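Inosine-uridine preferring nucleoside hydrolase family protein (Bacillus anthracis, PDB 2C40) belongs to the nucleosidase clan and holds a calcium ion and alpha-D-ribofuranose together in the pocket of an alpha/beta fold. Local coordinates at residues 47-52 against 98-103; 68-73 against 176-181; 87-92 against 224-229; 257-262 against 297-302; 263-268 against 288-293. All blocks are in the same frame, centred on the assembly; numbering follows the deposited sequence.

Interaction 1 of 5, residues 47-52 against 98-103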
# COMPACT_ATOMS: atom_id res chain seq x y z
N ALA A 47 1.60 -14.67 -3.39
CA ALA A 47 2.58 -14.07 -2.48
C ALA A 47 3.30 -15.11 -1.60
O ALA A 47 4.54 -15.06 -1.45
CB ALA A 47 1.94 -12.95 -1.60
N SER A 48 2.52 -16.05 -1.06
CA SER A 48 3.09 -17.21 -0.28
C SER A 48 4.05 -18.06 -1.10
O SER A 48 5.14 -18.39 -0.64
CB SER A 48 1.98 -18.15 0.22
OG SER A 48 1.03 -17.42 0.95
N ARG A 49 3.65 -18.39 -2.33
CA ARG A 49 4.52 -19.17 -3.20
C ARG A 49 5.81 -18.46 -3.56
O ARG A 49 6.86 -19.08 -3.56
CB ARG A 49 3.76 -19.60 -4.46
CG ARG A 49 2.64 -20.63 -4.13
CD ARG A 49 1.60 -20.68 -5.22
NE ARG A 49 2.17 -21.22 -6.44
CZ ARG A 49 1.70 -21.03 -7.68
NH1 ARG A 49 0.66 -20.24 -7.91
NH2 ARG A 49 2.30 -21.63 -8.71
N LYS A 50 5.72 -17.17 -3.86
CA LYS A 50 6.91 -16.35 -4.19
C LYS A 50 7.82 -16.14 -2.96
O LYS A 50 9.03 -16.00 -3.07
CB LYS A 50 6.48 -14.98 -4.74
CG LYS A 50 5.61 -15.01 -6.01
CD LYS A 50 5.33 -13.63 -6.53
CE LYS A 50 4.24 -13.67 -7.57
NZ LYS A 50 3.91 -12.30 -8.01
N ILE A 51 7.22 -16.11 -1.79
CA ILE A 51 8.00 -15.94 -0.55
C ILE A 51 8.81 -17.21 -0.29
O ILE A 51 9.98 -17.14 0.07
CB ILE A 51 7.12 -15.56 0.64
CG1 ILE A 51 6.64 -14.13 0.46
CG2 ILE A 51 7.91 -15.67 1.96
CD1 ILE A 51 5.48 -13.69 1.40
N ILE A 52 8.17 -18.36 -0.51
CA ILE A 52 8.82 -19.65 -0.33
C ILE A 52 9.92 -19.78 -1.38
O ILE A 52 11.04 -20.14 -1.05
CB ILE A 52 7.81 -20.79 -0.41
CG1 ILE A 52 6.81 -20.70 0.73
CG2 ILE A 52 8.50 -22.15 -0.35
CD1 ILE A 52 5.57 -21.57 0.48
N THR A 98 7.01 -22.93 -6.55
CA THR A 98 6.33 -23.78 -5.57
C THR A 98 4.89 -23.99 -6.04
O THR A 98 4.24 -23.09 -6.58
CB THR A 98 6.40 -23.31 -4.07
OG1 THR A 98 5.13 -22.83 -3.61
CG2 THR A 98 7.48 -22.29 -3.81
N HIS A 99 4.42 -25.21 -5.84
CA HIS A 99 3.19 -25.64 -6.40
C HIS A 99 2.05 -25.42 -5.46
O HIS A 99 2.19 -25.55 -4.25
CB HIS A 99 3.28 -27.12 -6.75
CG HIS A 99 4.20 -27.41 -7.88
ND1 HIS A 99 5.21 -28.34 -7.79
CD2 HIS A 99 4.24 -26.93 -9.14
CE1 HIS A 99 5.84 -28.42 -8.96
NE2 HIS A 99 5.27 -27.58 -9.79
N VAL A 100 0.91 -25.11 -6.04
CA VAL A 100 -0.37 -25.23 -5.38
C VAL A 100 -0.64 -26.72 -5.13
O VAL A 100 -0.57 -27.53 -6.05
CB VAL A 100 -1.47 -24.61 -6.26
CG1 VAL A 100 -2.85 -24.81 -5.65
CG2 VAL A 100 -1.19 -23.08 -6.45
N ALA A 101 -0.94 -27.07 -3.89
CA ALA A 101 -1.28 -28.45 -3.54
C ALA A 101 -2.60 -28.85 -4.28
O ALA A 101 -3.45 -27.97 -4.58
CB ALA A 101 -1.41 -28.59 -2.04
N ALA A 102 -2.72 -30.13 -4.62
CA ALA A 102 -3.86 -30.65 -5.36
C ALA A 102 -5.14 -30.60 -4.53
O ALA A 102 -6.19 -30.31 -5.09
CB ALA A 102 -3.57 -32.09 -5.84
N LYS A 103 -5.05 -30.85 -3.22
CA LYS A 103 -6.22 -30.82 -2.31
C LYS A 103 -6.52 -29.48 -1.68
O LYS A 103 -5.61 -28.68 -1.46
CB LYS A 103 -6.05 -31.81 -1.16
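Arg49 reaches out of helix 41-55 to Thr98, in the loop that leads to helix 105-115; helix and loop meet at the margin of the alpha/beta fold, beside the outermost strand 62-64. Its CB starts near the threonine hydroxyl, and the next carbon comes closer, with 3.4 Å between Arg49 CG and Thr98 OG1. Arg49 CD then passes Thr98 O and Val100 CG2, and the bend at chi3 (67°) swings NE to the loop carbonyl. There Arg49 NE donates to Thr98 O over 2.8 Å in a nearly straight bond (163° at the hydrogen). Arg49 NH2 adds a longer, more bent bond of 3.2 Å to the same Thr98 O. Two nitrogens thus take one oxygen side-on, and because that oxygen lies in the guanidinium plane, the pair fixes the rotation of the group. Val100 CG2 sits over one face, offset toward the rim, 3.7 Å from Arg49 NH1. Thr98 N donates to Asp53 OD1, and His99 and Ala101 bond to the Val62 backbone. Thr98 OG1 is buried without a polar partner in the model, while the threonine crosses the Ile52 side chain at about a right angle, Thr98 CG2 lying 3.6 Å from Ile52 CG2.

Interaction 2 of 5, residues 68-73 against 176-181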
# COMPACT_ATOMS: atom_id res chain seq x y z
N ARG A 68 -15.51 -21.14 3.64
CA ARG A 68 -16.20 -19.87 3.56
C ARG A 68 -16.46 -19.35 4.96
O ARG A 68 -16.66 -20.11 5.89
CB ARG A 68 -17.49 -20.05 2.84
CG ARG A 68 -17.32 -20.46 1.42
CD ARG A 68 -18.65 -20.88 0.86
NE ARG A 68 -18.53 -21.29 -0.53
CZ ARG A 68 -19.55 -21.39 -1.38
NH1 ARG A 68 -20.79 -21.09 -0.99
NH2 ARG A 68 -19.34 -21.84 -2.61
N GLY A 69 -16.48 -18.03 5.11
CA GLY A 69 -16.70 -17.41 6.42
C GLY A 69 -18.14 -17.04 6.69
O GLY A 69 -18.94 -16.84 5.76
N LYS A 70 -18.48 -16.97 7.98
CA LYS A 70 -19.79 -16.48 8.42
C LYS A 70 -19.86 -14.98 8.37
O LYS A 70 -20.90 -14.39 8.00
CB LYS A 70 -20.02 -16.95 9.86
CG LYS A 70 -21.46 -16.70 10.36
CD LYS A 70 -21.76 -17.70 11.44
CE LYS A 70 -22.86 -17.30 12.41
NZ LYS A 70 -22.48 -17.84 13.84
N ASN A 71 -18.76 -14.33 8.79
CA ASN A 71 -18.71 -12.88 8.92
C ASN A 71 -17.45 -12.37 8.23
O ASN A 71 -16.38 -12.37 8.82
CB ASN A 71 -18.75 -12.51 10.41
CG ASN A 71 -20.01 -12.97 11.08
OD1 ASN A 71 -21.07 -12.61 10.63
ND2 ASN A 71 -19.90 -13.79 12.17
N PRO A 72 -17.57 -12.02 6.92
CA PRO A 72 -16.38 -11.61 6.14
C PRO A 72 -15.60 -10.38 6.68
O PRO A 72 -16.18 -9.54 7.33
CB PRO A 72 -16.97 -11.34 4.76
CG PRO A 72 -18.34 -12.09 4.74
CD PRO A 72 -18.81 -12.00 6.12
N PHE A 73 -14.29 -10.32 6.47
CA PHE A 73 -13.46 -9.15 6.85
C PHE A 73 -13.79 -7.94 5.99
O PHE A 73 -14.37 -8.08 4.91
CB PHE A 73 -11.98 -9.49 6.70
CG PHE A 73 -11.37 -10.24 7.87
CD1 PHE A 73 -11.47 -11.64 7.97
CD2 PHE A 73 -10.59 -9.59 8.79
CE1 PHE A 73 -10.92 -12.32 8.99
CE2 PHE A 73 -9.98 -10.28 9.83
CZ PHE A 73 -10.17 -11.64 9.96
N TRP A 176 -14.97 -14.24 12.46
CA TRP A 176 -15.13 -14.69 11.07
C TRP A 176 -15.87 -15.98 10.98
O TRP A 176 -16.65 -16.17 10.03
CB TRP A 176 -13.79 -14.85 10.38
CG TRP A 176 -13.80 -14.93 8.82
CD1 TRP A 176 -13.81 -13.90 7.97
CD2 TRP A 176 -13.67 -16.12 8.00
NE1 TRP A 176 -13.78 -14.33 6.69
CE2 TRP A 176 -13.66 -15.69 6.67
CE3 TRP A 176 -13.54 -17.50 8.28
CZ2 TRP A 176 -13.51 -16.56 5.59
CZ3 TRP A 176 -13.43 -18.37 7.20
CH2 TRP A 176 -13.42 -17.88 5.86
N ASP A 177 -15.64 -16.87 11.95
CA ASP A 177 -16.35 -18.15 12.04
C ASP A 177 -16.34 -18.67 13.50
O ASP A 177 -15.44 -19.45 13.90
CB ASP A 177 -15.68 -19.15 11.10
CG ASP A 177 -16.48 -20.41 10.96
OD1 ASP A 177 -17.46 -20.51 11.71
OD2 ASP A 177 -16.18 -21.26 10.09
N PRO A 178 -17.31 -18.22 14.29
CA PRO A 178 -17.45 -18.62 15.70
C PRO A 178 -17.71 -20.10 15.92
O PRO A 178 -17.28 -20.66 16.95
CB PRO A 178 -18.63 -17.78 16.18
CG PRO A 178 -18.75 -16.67 15.18
CD PRO A 178 -18.33 -17.23 13.90
N GLU A 179 -18.38 -20.74 14.96
CA GLU A 179 -18.69 -22.16 15.02
C GLU A 179 -17.41 -22.99 14.94
O GLU A 179 -17.26 -23.99 15.63
CB GLU A 179 -19.68 -22.51 13.93
CG GLU A 179 -21.02 -21.82 14.23
CD GLU A 179 -22.03 -21.84 13.09
OE1 GLU A 179 -21.71 -21.42 11.93
OE2 GLU A 179 -23.19 -22.21 13.37
N ALA A 180 -16.48 -22.55 14.09
CA ALA A 180 -15.23 -23.22 13.97
C ALA A 180 -14.45 -23.19 15.28
O ALA A 180 -13.74 -24.14 15.60
CB ALA A 180 -14.41 -22.60 12.90
N VAL A 181 -14.55 -22.07 16.00
CA VAL A 181 -13.81 -21.88 17.25
C VAL A 181 -14.38 -22.86 18.26
O VAL A 181 -13.61 -23.59 18.94
CB VAL A 181 -13.88 -20.44 17.80
CG1 VAL A 181 -13.05 -20.34 19.07
CG2 VAL A 181 -13.36 -19.44 16.79
O HOH W 1 -13.24 -12.48 4.45
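Phe73, which lines the alpha-D-ribofuranose pocket, meets Trp176 beside that site, where loop 68-73 packs against the residues leading into helix 178-186. Phe73 CD1 comes 3.3 Å from Trp176 CD1, with the phenyl and the five-membered ring turned 38° against each other. A water ties the same two residues together: it accepts from Phe73 N at 3.1 Å and from Trp176 NE1 at 3.0 Å, lying near the indole plane. Trp176 CG stands anti to the backbone N (chi1 -163°), which starts the indole back toward the loop, and Gly69 lies over a face of its six-membered ring in a CH-pi contact made by CA. Trp176 O grips the loop with two bonds: Lys70 N donates to Trp176 O over 2.9 Å and Asn71 N to Trp176 O over 3.1 Å, the second the straighter at the hydrogen. Further out, Lys70 NZ and Glu179 OE1 stay 4.1 Å apart, opposite charges beyond salt-bridge range, and Asp177 takes the N-cap position of the helix, its OD1 accepting a weak bond from Ala180 N. Asn71 ND2 turns to Gln276 OE1 and Phe175 O. Trp176 also packs on Thr129 of helix 129-137 and on the loop residues Ile35 and Pro127, while Phe73 stacks on Trp172 of helix 172-176.

Interaction 3 of 5, residues 87-92 against 224-229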
# COMPACT_ATOMS: atom_id res chain seq x y z
N LEU A 87 5.17 -6.70 -5.07
CA LEU A 87 6.47 -6.13 -4.71
C LEU A 87 7.64 -6.74 -5.58
O LEU A 87 7.70 -7.97 -5.79
CB LEU A 87 6.74 -6.33 -3.21
CG LEU A 87 5.97 -5.55 -2.15
CD1 LEU A 87 6.43 -6.00 -0.80
CD2 LEU A 87 6.12 -4.04 -2.29
N PRO A 88 8.55 -5.86 -6.08
CA PRO A 88 9.58 -6.33 -7.01
C PRO A 88 10.47 -7.45 -6.45
O PRO A 88 10.77 -8.42 -7.15
CB PRO A 88 10.38 -5.07 -7.28
CG PRO A 88 9.40 -3.94 -7.01
CD PRO A 88 8.67 -4.41 -5.83
N ILE A 89 10.86 -7.33 -5.19
CA ILE A 89 11.63 -8.38 -4.53
C ILE A 89 11.04 -9.77 -4.82
O ILE A 89 11.77 -10.71 -5.02
CB ILE A 89 11.84 -8.09 -2.99
CG1 ILE A 89 12.19 -9.34 -2.21
CG2 ILE A 89 10.58 -7.64 -2.30
CD1 ILE A 89 13.51 -9.84 -2.51
N LEU A 90 9.71 -9.86 -4.85
CA LEU A 90 8.98 -11.13 -5.03
C LEU A 90 8.74 -11.55 -6.48
O LEU A 90 8.32 -12.67 -6.73
CB LEU A 90 7.61 -11.03 -4.33
CG LEU A 90 7.68 -10.99 -2.82
CD1 LEU A 90 6.25 -11.12 -2.23
CD2 LEU A 90 8.60 -12.08 -2.28
N ASN A 91 8.96 -10.61 -7.41
CA ASN A 91 8.72 -10.80 -8.84
C ASN A 91 10.00 -10.80 -9.67
O ASN A 91 9.95 -10.98 -10.89
CB ASN A 91 7.80 -9.70 -9.36
CG ASN A 91 6.42 -9.80 -8.78
OD1 ASN A 91 5.64 -10.67 -9.14
ND2 ASN A 91 6.10 -8.92 -7.86
N GLU A 92 11.13 -10.59 -9.01
CA GLU A 92 12.40 -10.49 -9.67
C GLU A 92 12.78 -11.75 -10.49
O GLU A 92 13.41 -11.62 -11.54
CB GLU A 92 13.52 -10.14 -8.65
CG GLU A 92 14.78 -9.65 -9.37
CD GLU A 92 15.92 -9.25 -8.47
OE1 GLU A 92 15.82 -9.39 -7.24
OE2 GLU A 92 16.96 -8.80 -9.01
N LEU A 224 10.81 -6.74 4.94
CA LEU A 224 9.97 -6.43 6.11
C LEU A 224 9.46 -5.00 6.06
O LEU A 224 8.28 -4.78 6.29
CB LEU A 224 10.75 -6.55 7.43
CG LEU A 224 10.77 -7.81 8.23
CD1 LEU A 224 11.81 -7.62 9.39
CD2 LEU A 224 9.34 -8.12 8.78
N GLY A 225 10.34 -4.04 5.83
CA GLY A 225 9.92 -2.65 5.71
C GLY A 225 8.92 -2.34 4.59
O GLY A 225 8.02 -1.54 4.79
N GLN A 226 9.08 -2.94 3.43
CA GLN A 226 8.12 -2.78 2.33
C GLN A 226 6.76 -3.31 2.75
O GLN A 226 5.74 -2.64 2.60
CB GLN A 226 8.62 -3.50 1.08
CG GLN A 226 9.77 -2.70 0.47
CD GLN A 226 10.46 -3.42 -0.66
OE1 GLN A 226 9.83 -3.81 -1.62
NE2 GLN A 226 11.77 -3.54 -0.57
N CYS A 227 6.75 -4.51 3.33
CA CYS A 227 5.53 -5.07 3.85
C CYS A 227 4.81 -4.10 4.82
O CYS A 227 3.62 -3.84 4.64
CB CYS A 227 5.81 -6.40 4.48
SG CYS A 227 6.10 -7.68 3.21
N TYR A 228 5.52 -3.49 5.78
CA TYR A 228 4.87 -2.62 6.77
C TYR A 228 4.54 -1.19 6.31
O TYR A 228 3.78 -0.50 6.97
CB TYR A 228 5.67 -2.66 8.07
CG TYR A 228 5.41 -3.97 8.79
CD1 TYR A 228 6.42 -4.91 9.00
CD2 TYR A 228 4.10 -4.31 9.17
CE1 TYR A 228 6.15 -6.09 9.63
CE2 TYR A 228 3.81 -5.48 9.75
CZ TYR A 228 4.84 -6.40 9.98
OH TYR A 228 4.53 -7.59 10.60
N ALA A 229 5.06 -0.78 5.16
CA ALA A 229 4.73 0.48 4.52
C ALA A 229 3.26 0.53 4.10
O ALA A 229 2.63 1.57 4.02
CB ALA A 229 5.60 0.63 3.29
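Leu87 opens the segment by sending both methyls to Gln226, a buried contact between the entry to the short, weakly bonded helix 88-91 and helix 219-229, beside the subunit interface of the dimer. Leu87 CD1 rests 3.8 Å from Gln226 CB, and Leu87 CD2 lies 3.8 Å from Gln226 OE1; the two side chains slide past each other in opposite directions. Leu87 CD1 also comes within loose range of the sulphur, 4.4 Å from Cys227 SG. Pro88 follows, its CD at the far edge of contact with the same amide oxygen. Ile89 then brings CG2 to 4.0 Å from Gln226 OE1. At the end of the segment Glu92 makes a salt bridge to Arg216 of the second subunit, and Gln226 packs on Gln226 of that subunit. The two ends of the Gln226 amide fare differently: NE2 donates to Asp222 OD1, whereas OE1, set against the methyls of Leu87 and Ile89, is buried with no polar partner in the model.

Interaction 4 of 5, residues 257-262 against 297-302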
# COMPACT_ATOMS: atom_id res chain seq x y z
N ALA A 257 9.31 -20.00 22.36
CA ALA A 257 8.28 -19.95 23.41
C ALA A 257 8.68 -19.06 24.60
O ALA A 257 7.82 -18.45 25.24
CB ALA A 257 7.99 -21.35 23.91
N ASP A 258 9.99 -19.00 24.84
CA ASP A 258 10.61 -18.25 25.93
C ASP A 258 10.53 -16.71 25.88
O ASP A 258 10.98 -16.04 26.83
CB ASP A 258 12.11 -18.68 26.09
CG ASP A 258 12.73 -19.42 24.82
OD1 ASP A 258 12.05 -20.31 24.22
OD2 ASP A 258 13.93 -19.15 24.48
N LEU A 259 9.99 -16.16 24.80
CA LEU A 259 9.75 -14.72 24.65
C LEU A 259 8.62 -14.21 25.54
O LEU A 259 8.60 -13.05 25.91
CB LEU A 259 9.40 -14.40 23.18
CG LEU A 259 10.55 -14.59 22.20
CD1 LEU A 259 10.10 -14.42 20.77
CD2 LEU A 259 11.68 -13.65 22.52
N ALA A 260 7.66 -15.06 25.86
CA ALA A 260 6.52 -14.65 26.63
C ALA A 260 6.26 -15.66 27.75
O ALA A 260 7.03 -16.61 27.94
CB ALA A 260 5.32 -14.51 25.74
N LYS A 261 5.22 -15.37 28.52
CA LYS A 261 4.72 -16.27 29.53
C LYS A 261 3.35 -16.73 29.08
O LYS A 261 2.81 -16.22 28.12
CB LYS A 261 4.59 -15.55 30.86
CG LYS A 261 5.92 -15.40 31.59
CD LYS A 261 6.09 -13.95 31.96
CE LYS A 261 7.23 -13.70 32.92
NZ LYS A 261 6.65 -13.88 34.25
N VAL A 262 2.81 -17.69 29.79
CA VAL A 262 1.50 -18.23 29.49
C VAL A 262 0.73 -18.45 30.83
O VAL A 262 1.30 -18.98 31.79
CB VAL A 262 1.68 -19.52 28.70
CG1 VAL A 262 0.53 -20.45 28.90
CG2 VAL A 262 1.81 -19.21 27.23
N ASP A 297 12.28 -6.30 23.88
CA ASP A 297 13.61 -6.27 23.26
C ASP A 297 13.95 -7.61 22.60
O ASP A 297 14.45 -7.64 21.51
CB ASP A 297 14.71 -5.86 24.29
CG ASP A 297 14.60 -4.40 24.73
OD1 ASP A 297 13.81 -3.67 24.13
OD2 ASP A 297 15.29 -3.96 25.68
N ARG A 298 13.68 -8.71 23.28
CA ARG A 298 13.95 -10.02 22.69
C ARG A 298 13.09 -10.29 21.49
O ARG A 298 13.55 -10.84 20.50
CB ARG A 298 13.77 -11.10 23.72
CG ARG A 298 14.83 -11.02 24.81
CD ARG A 298 15.48 -12.36 25.02
NE ARG A 298 14.74 -13.16 25.97
CZ ARG A 298 14.54 -14.48 25.91
NH1 ARG A 298 14.96 -15.23 24.89
NH2 ARG A 298 13.88 -15.05 26.90
N PHE A 299 11.83 -9.91 21.56
CA PHE A 299 10.89 -10.14 20.43
C PHE A 299 11.40 -9.42 19.19
O PHE A 299 11.62 -10.02 18.14
CB PHE A 299 9.47 -9.68 20.79
CG PHE A 299 8.53 -9.75 19.65
CD1 PHE A 299 7.94 -8.58 19.14
CD2 PHE A 299 8.26 -10.97 19.05
CE1 PHE A 299 7.06 -8.65 18.09
CE2 PHE A 299 7.39 -11.05 17.96
CZ PHE A 299 6.79 -9.91 17.47
N PHE A 300 11.62 -8.13 19.31
CA PHE A 300 12.08 -7.35 18.17
C PHE A 300 13.49 -7.70 17.73
O PHE A 300 13.75 -7.68 16.55
CB PHE A 300 11.93 -5.84 18.44
CG PHE A 300 10.52 -5.40 18.41
CD1 PHE A 300 9.86 -5.01 19.58
CD2 PHE A 300 9.82 -5.43 17.23
CE1 PHE A 300 8.52 -4.61 19.55
CE2 PHE A 300 8.50 -5.04 17.18
CZ PHE A 300 7.83 -4.64 18.33
N ASP A 301 14.38 -8.05 18.66
CA ASP A 301 15.72 -8.53 18.26
C ASP A 301 15.62 -9.86 17.49
O ASP A 301 16.34 -10.12 16.54
CB ASP A 301 16.61 -8.71 19.48
CG ASP A 301 17.99 -9.15 19.12
OD1 ASP A 301 18.74 -8.34 18.54
OD2 ASP A 301 18.34 -10.31 19.43
N TYR A 302 14.72 -10.71 17.91
CA TYR A 302 14.56 -12.02 17.31
C TYR A 302 14.14 -11.92 15.83
O TYR A 302 14.74 -12.51 14.95
CB TYR A 302 13.53 -12.80 18.13
CG TYR A 302 13.18 -14.16 17.64
CD1 TYR A 302 11.86 -14.54 17.50
CD2 TYR A 302 14.18 -15.08 17.32
CE1 TYR A 302 11.53 -15.81 17.09
CE2 TYR A 302 13.86 -16.35 16.89
CZ TYR A 302 12.53 -16.71 16.77
OH TYR A 302 12.20 -17.97 16.33
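Leu259 meets Arg298 and Tyr302 by way of two torsions: chi1 of -67° sets CG anti to the carbonyl carbon, and chi2 of 173° then carries CD1 toward Tyr302. The residue closes the 3-10 turn 257-259 just before strand 261-269, so the contact packs that turn on helix 296-308 near the end of the chain. The two methyls divide the helix between them. Leu259 CD2 takes the near turn, 3.5 Å from Arg298 CB, and Leu259 CD1 goes to the next, 3.7 Å from Tyr302 CD1, with the leucine and tyrosine side chains crossing at about a right angle. Leu259 CD1 also faces the edge of the phenyl ring, 4.3 Å from Phe299 CD2. Helix 246-255 lies against both aromatics, Phe299 on Leu249 and Ala252, Tyr302 on Ala252 as well. Outside this apolar patch, the Arg298 chain is bent at chi2 and chi3 and curls back to the turn. Arg298 NH1 stops 4.1 Å from Asp258 OD2, longer than a salt bridge, although the opposite charges probably still attract. The guanidinium and carboxylate planes stand 45° apart. Arg298 NH2 lies 3.1 Å from Asp258 O, at an angle too poor for a hydrogen bond.

Interaction 5 of 5, residues 263-268 against 288-293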
# COMPACT_ATOMS: atom_id res chain seq x y z
N GLN A 263 -0.53 -18.02 30.86
CA GLN A 263 -1.44 -18.32 31.96
C GLN A 263 -2.56 -19.20 31.41
O GLN A 263 -3.26 -18.83 30.46
CB GLN A 263 -2.03 -17.06 32.63
CG GLN A 263 -1.47 -16.75 34.04
CD GLN A 263 -1.99 -17.67 35.13
OE1 GLN A 263 -2.37 -18.81 34.89
NE2 GLN A 263 -2.03 -17.15 36.35
N THR A 264 -2.72 -20.35 32.02
CA THR A 264 -3.80 -21.25 31.68
C THR A 264 -5.07 -20.71 32.30
O THR A 264 -5.13 -20.47 33.50
CB THR A 264 -3.51 -22.66 32.20
OG1 THR A 264 -2.32 -23.12 31.56
CG2 THR A 264 -4.69 -23.60 31.90
N ILE A 265 -6.07 -20.49 31.46
CA ILE A 265 -7.40 -20.10 31.91
C ILE A 265 -8.41 -21.01 31.22
O ILE A 265 -8.10 -21.56 30.19
CB ILE A 265 -7.69 -18.57 31.70
CG1 ILE A 265 -7.94 -18.21 30.25
CG2 ILE A 265 -6.58 -17.64 32.32
CD1 ILE A 265 -8.99 -17.10 30.13
N ASN A 266 -9.58 -21.20 31.85
CA ASN A 266 -10.68 -21.97 31.29
C ASN A 266 -11.64 -21.02 30.59
O ASN A 266 -11.97 -19.95 31.13
CB ASN A 266 -11.45 -22.76 32.35
CG ASN A 266 -10.60 -23.84 33.01
OD1 ASN A 266 -9.76 -24.48 32.38
ND2 ASN A 266 -10.80 -24.00 34.28
N SER A 267 -12.14 -21.47 29.45
CA SER A 267 -12.70 -20.57 28.45
C SER A 267 -13.82 -21.23 27.66
O SER A 267 -13.82 -22.44 27.46
CB SER A 267 -11.57 -20.12 27.50
OG SER A 267 -11.96 -18.95 26.80
N ILE A 268 -14.81 -20.43 27.28
CA ILE A 268 -15.82 -20.77 26.26
C ILE A 268 -15.82 -19.72 25.08
O ILE A 268 -15.36 -18.60 25.22
CB ILE A 268 -17.21 -20.81 26.89
CG1 ILE A 268 -17.67 -19.41 27.32
CG2 ILE A 268 -17.23 -21.82 28.07
CD1 ILE A 268 -19.05 -19.40 27.94
N VAL A 288 -7.02 -23.12 28.12
CA VAL A 288 -6.38 -22.39 27.08
C VAL A 288 -5.20 -21.67 27.75
O VAL A 288 -5.33 -21.12 28.83
CB VAL A 288 -7.43 -21.47 26.35
CG1 VAL A 288 -6.88 -20.27 25.88
CG2 VAL A 288 -8.07 -22.21 25.17
N HIS A 289 -4.06 -21.70 27.08
CA HIS A 289 -2.80 -21.13 27.56
C HIS A 289 -2.55 -19.78 26.88
O HIS A 289 -2.10 -19.70 25.75
CB HIS A 289 -1.67 -22.13 27.29
CG HIS A 289 -1.99 -23.52 27.76
ND1 HIS A 289 -2.04 -23.86 29.10
CD2 HIS A 289 -2.32 -24.65 27.08
CE1 HIS A 289 -2.37 -25.13 29.21
NE2 HIS A 289 -2.55 -25.63 28.01
N VAL A 290 -2.87 -18.73 27.60
CA VAL A 290 -2.92 -17.39 27.08
C VAL A 290 -1.58 -16.68 27.24
O VAL A 290 -1.04 -16.54 28.33
CB VAL A 290 -4.07 -16.58 27.79
CG1 VAL A 290 -4.12 -15.15 27.24
CG2 VAL A 290 -5.42 -17.25 27.56
N VAL A 291 -1.05 -16.19 26.12
CA VAL A 291 0.25 -15.57 26.14
C VAL A 291 0.13 -14.20 26.81
O VAL A 291 -0.87 -13.50 26.62
CB VAL A 291 0.83 -15.48 24.74
CG1 VAL A 291 2.09 -14.59 24.68
CG2 VAL A 291 1.13 -16.88 24.24
N TYR A 292 1.12 -13.84 27.62
CA TYR A 292 1.26 -12.48 28.12
C TYR A 292 2.73 -12.15 28.41
O TYR A 292 3.61 -13.01 28.33
CB TYR A 292 0.39 -12.28 29.35
CG TYR A 292 0.87 -13.00 30.58
CD1 TYR A 292 0.75 -14.36 30.68
CD2 TYR A 292 1.44 -12.30 31.63
CE1 TYR A 292 1.20 -15.05 31.83
CE2 TYR A 292 1.91 -12.98 32.81
CZ TYR A 292 1.78 -14.36 32.88
OH TYR A 292 2.19 -15.05 33.99
N ASP A 293 2.97 -10.89 28.74
CA ASP A 293 4.26 -10.42 29.21
C ASP A 293 5.35 -10.80 28.23
O ASP A 293 6.32 -11.47 28.59
CB ASP A 293 4.57 -10.91 30.62
CG ASP A 293 5.76 -10.20 31.24
OD1 ASP A 293 6.06 -9.09 30.76
OD2 ASP A 293 6.39 -10.73 32.19
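Thr264 OG1 and His289 ND1 share a short hydrogen bond of 2.6 Å across two antiparallel strands, and either may be the donor. The hydroxyl sits at the edge of the imidazole, in its plane, and the two side chains lie side by side, pointing the same way from a non-hydrogen-bonded pair. The other ring nitrogen, NE2, bonds to Glu190 OE1, so the ring is held at both nitrogens. On either side of this pair comes a hydrogen-bonded one. Gln263 N donates to Val290 O over 3.0 Å, and Val290 N returns a bond of 2.9 Å to Gln263 O; Ile265 N to Val288 O and Val288 N to Ile265 O make the second hydrogen-bonded pair, each at 2.8 Å. Thr264 CA adds a CA-H...O contact, 3.2 Å from Val288 O. The other face of the ribbon, carrying Gln263, Ile265, Val288 and Val290, is apolar in its middle: Ile265 CG1 meets Val290 CG2 at 3.8 Å. At the outer end the edge of Tyr292 meets the Gln263 backbone, Tyr292 CE1 lying 3.6 Å from Gln263 N, with Gln263 CG nearby. The strands run 131° apart in direction, a strongly twisted antiparallel pair. Strand 286-292 is flanked on its other side by 191-194, through which it joins the parallel part of the mixed sheet, while 261-269 pairs onward with the outermost strand 279-281.

All five contacts belong to one nucleoside hydrolase fold, built on a mixed beta sheet. Interactions 1 and 3 touch through Lys50, which bonds to Asn91; of these two, interaction 3 alone reaches the second subunit. Interactions 4 and 5 share strand 261-269; interaction 5 is nested inside the loop that interaction 4 closes, and strand 286-292 is followed by helix 296-308. The centres of interactions 3 and 5 lie about 35 Å apart, yet interactions 3 and 4 approach to about 7 Å at their nearest atoms. Along the chain, interactions 1, 2 and 3 cross one another, while 4 and 5 follow. Pocket (interaction 2, through Phe73), antiparallel strands and dimer side thus occupy different regions of the fold.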